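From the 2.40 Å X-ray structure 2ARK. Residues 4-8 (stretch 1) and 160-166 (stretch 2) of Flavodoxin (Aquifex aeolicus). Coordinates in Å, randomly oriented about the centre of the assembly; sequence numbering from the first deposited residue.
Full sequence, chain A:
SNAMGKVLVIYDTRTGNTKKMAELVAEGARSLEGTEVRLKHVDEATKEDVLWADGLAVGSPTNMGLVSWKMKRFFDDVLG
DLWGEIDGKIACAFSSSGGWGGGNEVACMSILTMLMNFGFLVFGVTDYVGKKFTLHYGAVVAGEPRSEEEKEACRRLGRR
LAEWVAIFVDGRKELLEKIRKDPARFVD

Stretch 1, residues 4-8: MGKVL
Stretch 2, residues 160-166: RLAEWVA

Helix 160-166 packs on strand 5-8 of the same chain. M4, a selenomethionine just before the strand, is already extended (phi/psi -65/151). The axes approach to 8.2 Å with 143° between their N-to-C directions, so the two segments run roughly antiparallel; the register is set by G5 and V165, whose CA atoms lie 6.0 Å apart. No hydrogen bond crosses the contact, which is apolar and buries 201 Å² over both sides. The strand is extended, from -62/136 at G5 through -111/113 at K6 and -116/129 at V7 to -106/121 at L8; CA-to-CB points toward the helix at V7 and away at K6 and L8, the alternation expected of a strand. The helix keeps phi between -69° and -56° and psi between -48° and -38°.

R160 (chi1 t, chi2 p, chi3 p) lies out of reach of the strand and forms a salt bridge one turn along, NE to E163 OE1 at 2.7 Å; its O accepts from W164 N at 2.8 Å. L161 (t, t) points toward the strand and brings CD1 to 3.4 Å from CG1 of V7 (chi1 t), a tight apolar contact; its O accepts from V165 N at 3.0 Å. A162 points sideways, yet its CA lies 4.3 Å from V7 CG2, and its O accepts from A166 N at 2.9 Å. E163 (m, t, chi3 -21°) and W164 (chi1 m, chi2 151°) stay out of reach. V165 (chi1 t), one turn after L161, again points toward the strand: CG2 lies 4.3 Å from V7 CG2, while CG1 reaches G5 CA at 3.6 Å and K6 N at 4.2 Å. Glycine makes that approach possible, since an ideal CB on G5 would sit 2.9 Å from V165 CG1, a clash. A166 points sideways and makes no contact with the strand.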

HETATM    1  N   MSE A   4      18.602  28.922   7.744  1.00 40.32           N
HETATM    2  CA  MSE A   4      17.701  28.141   8.593  1.00 41.23           C
HETATM    3  C   MSE A   4      17.126  26.974   7.796  1.00 38.63           C
HETATM    4  O   MSE A   4      16.977  27.054   6.576  1.00 38.59           O
HETATM    5  CB  MSE A   4      16.547  29.006   9.108  1.00 40.53           C
HETATM    6  CG  MSE A   4      16.926  30.085  10.088  1.00 43.29           C
HETATM    7 SE   MSE A   4      15.397  31.313  10.523  1.00 48.93          SE
HETATM    8  CE  MSE A   4      14.627  30.280  12.118  1.00 46.94           C
ATOM      9  N   GLY A   5      16.800  25.887   8.484  1.00 37.04           N
ATOM     10  CA  GLY A   5      16.008  24.817   7.882  1.00 34.36           C
ATOM     11  C   GLY A   5      14.647  25.365   7.501  1.00 32.96           C
ATOM     12  O   GLY A   5      14.042  26.108   8.252  1.00 32.93           O
ATOM     13  N   LYS A   6      14.183  25.022   6.311  1.00 31.83           N
ATOM     14  CA  LYS A   6      12.925  25.531   5.767  1.00 30.87           C
ATOM     15  C   LYS A   6      11.910  24.380   5.718  1.00 29.87           C
ATOM     16  O   LYS A   6      12.107  23.405   4.972  1.00 28.49           O
ATOM     17  CB  LYS A   6      13.156  26.106   4.360  1.00 31.23           C
ATOM     18  CG  LYS A   6      13.795  27.467   4.319  1.00 31.00           C
ATOM     19  CD  LYS A   6      14.908  27.483   3.294  1.00 34.65           C
ATOM     20  CE  LYS A   6      14.502  28.064   1.954  1.00 35.73           C
ATOM     21  NZ  LYS A   6      15.518  27.717   0.921  1.00 35.53           N
ATOM     22  N   VAL A   7      10.864  24.491   6.550  1.00 28.83           N
ATOM     23  CA  VAL A   7       9.813  23.470   6.666  1.00 28.19           C
ATOM     24  C   VAL A   7       8.425  23.989   6.226  1.00 28.13           C
ATOM     25  O   VAL A   7       7.962  25.047   6.664  1.00 29.19           O
ATOM     26  CB  VAL A   7       9.789  22.868   8.108  1.00 28.15           C
ATOM     27  CG1 VAL A   7       8.548  22.025   8.364  1.00 26.19           C
ATOM     28  CG2 VAL A   7      11.024  22.023   8.348  1.00 28.67           C
ATOM     29  N   LEU A   8       7.774  23.243   5.345  1.00 28.27           N
ATOM     30  CA  LEU A   8       6.407  23.547   4.889  1.00 27.92           C
ATOM     31  C   LEU A   8       5.456  22.561   5.522  1.00 27.25           C
ATOM     32  O   LEU A   8       5.600  21.338   5.359  1.00 27.86           O
ATOM     33  CB  LEU A   8       6.294  23.415   3.367  1.00 27.39           C
ATOM     34  CG  LEU A   8       5.298  24.220   2.518  1.00 29.98           C
ATOM     35  CD1 LEU A   8       4.812  23.365   1.358  1.00 27.29           C
ATOM     36  CD2 LEU A   8       4.077  24.911   3.242  1.00 29.04           C
ATOM     37  N   ARG A 160      10.975  15.706  14.128  1.00 26.03           N
ATOM     38  CA  ARG A 160      11.820  14.808  13.362  1.00 26.18           C
ATOM     39  C   ARG A 160      12.049  15.333  11.944  1.00 26.78           C
ATOM     40  O   ARG A 160      13.146  15.212  11.405  1.00 27.67           O
ATOM     41  CB  ARG A 160      11.269  13.375  13.382  1.00 25.60           C
ATOM     42  CG  ARG A 160      12.253  12.283  12.896  1.00 24.74           C
ATOM     43  CD  ARG A 160      13.590  12.177  13.660  1.00 24.18           C
ATOM     44  NE  ARG A 160      13.472  12.424  15.103  1.00 26.91           N
ATOM     45  CZ  ARG A 160      12.946  11.572  15.996  1.00 26.23           C
ATOM     46  NH1 ARG A 160      12.479  10.382  15.620  1.00 22.81           N
ATOM     47  NH2 ARG A 160      12.890  11.920  17.277  1.00 24.64           N
ATOM     48  N   LEU A 161      11.018  15.932  11.349  1.00 27.11           N
ATOM     49  CA  LEU A 161      11.159  16.594  10.051  1.00 26.25           C
ATOM     50  C   LEU A 161      12.247  17.653  10.109  1.00 25.63           C
ATOM     51  O   LEU A 161      13.131  17.679   9.249  1.00 26.51           O
ATOM     52  CB  LEU A 161       9.849  17.247   9.646  1.00 25.96           C
ATOM     53  CG  LEU A 161       9.462  17.412   8.173  1.00 26.21           C
ATOM     54  CD1 LEU A 161       8.559  18.608   8.049  1.00 18.59           C
ATOM     55  CD2 LEU A 161      10.626  17.459   7.155  1.00 23.77           C
ATOM     56  N   ALA A 162      12.198  18.499  11.135  1.00 25.20           N
ATOM     57  CA  ALA A 162      13.134  19.613  11.274  1.00 24.90           C
ATOM     58  C   ALA A 162      14.541  19.089  11.537  1.00 25.25           C
ATOM     59  O   ALA A 162      15.526  19.637  11.031  1.00 25.53           O
ATOM     60  CB  ALA A 162      12.694  20.535  12.386  1.00 24.72           C
ATOM     61  N   GLU A 163      14.617  18.026  12.326  1.00 25.29           N
ATOM     62  CA  GLU A 163      15.860  17.325  12.614  1.00 25.63           C
ATOM     63  C   GLU A 163      16.479  16.671  11.378  1.00 25.60           C
ATOM     64  O   GLU A 163      17.675  16.753  11.194  1.00 25.39           O
ATOM     65  CB  GLU A 163      15.620  16.304  13.710  1.00 25.01           C
ATOM     66  CG  GLU A 163      15.439  16.943  15.094  1.00 26.50           C
ATOM     67  CD  GLU A 163      14.937  15.947  16.168  1.00 27.31           C
ATOM     68  OE1 GLU A 163      14.358  14.894  15.783  1.00 28.99           O
ATOM     69  OE2 GLU A 163      15.104  16.236  17.385  1.00 26.08           O
ATOM     70  N   TRP A 164      15.673  16.043  10.515  1.00 26.16           N
ATOM     71  CA  TRP A 164      16.225  15.451   9.285  1.00 26.35           C
ATOM     72  C   TRP A 164      16.700  16.554   8.325  1.00 26.24           C
ATOM     73  O   TRP A 164      17.744  16.422   7.674  1.00 25.48           O
ATOM     74  CB  TRP A 164      15.213  14.546   8.566  1.00 26.40           C
ATOM     75  CG  TRP A 164      14.853  13.234   9.238  1.00 26.77           C
ATOM     76  CD1 TRP A 164      13.678  12.594   9.120  1.00 26.27           C
ATOM     77  CD2 TRP A 164      15.670  12.413  10.102  1.00 26.79           C
ATOM     78  NE1 TRP A 164      13.681  11.428   9.848  1.00 25.97           N
ATOM     79  CE2 TRP A 164      14.889  11.281  10.456  1.00 25.84           C
ATOM     80  CE3 TRP A 164      16.972  12.524  10.617  1.00 28.72           C
ATOM     81  CZ2 TRP A 164      15.351  10.269  11.305  1.00 24.14           C
ATOM     82  CZ3 TRP A 164      17.449  11.509  11.464  1.00 26.54           C
ATOM     83  CH2 TRP A 164      16.626  10.391  11.793  1.00 27.11           C
ATOM     84  N   VAL A 165      15.925  17.636   8.239  1.00 26.24           N
ATOM     85  CA  VAL A 165      16.361  18.821   7.488  1.00 26.06           C
ATOM     86  C   VAL A 165      17.693  19.353   8.008  1.00 26.09           C
ATOM     87  O   VAL A 165      18.584  19.634   7.231  1.00 26.87           O
ATOM     88  CB  VAL A 165      15.303  19.934   7.497  1.00 26.03           C
ATOM     89  CG1 VAL A 165      15.916  21.291   7.056  1.00 25.26           C
ATOM     90  CG2 VAL A 165      14.103  19.536   6.626  1.00 24.84           C
ATOM     91  N   ALA A 166      17.824  19.449   9.324  1.00 26.50           N
ATOM     92  CA  ALA A 166      19.019  19.955   9.998  1.00 26.58           C
ATOM     93  C   ALA A 166      20.242  19.072   9.781  1.00 27.30           C
ATOM     94  O   ALA A 166      21.369  19.576   9.652  1.00 27.88           O
ATOM     95  CB  ALA A 166      18.746  20.090  11.491  1.00 26.15           C
TER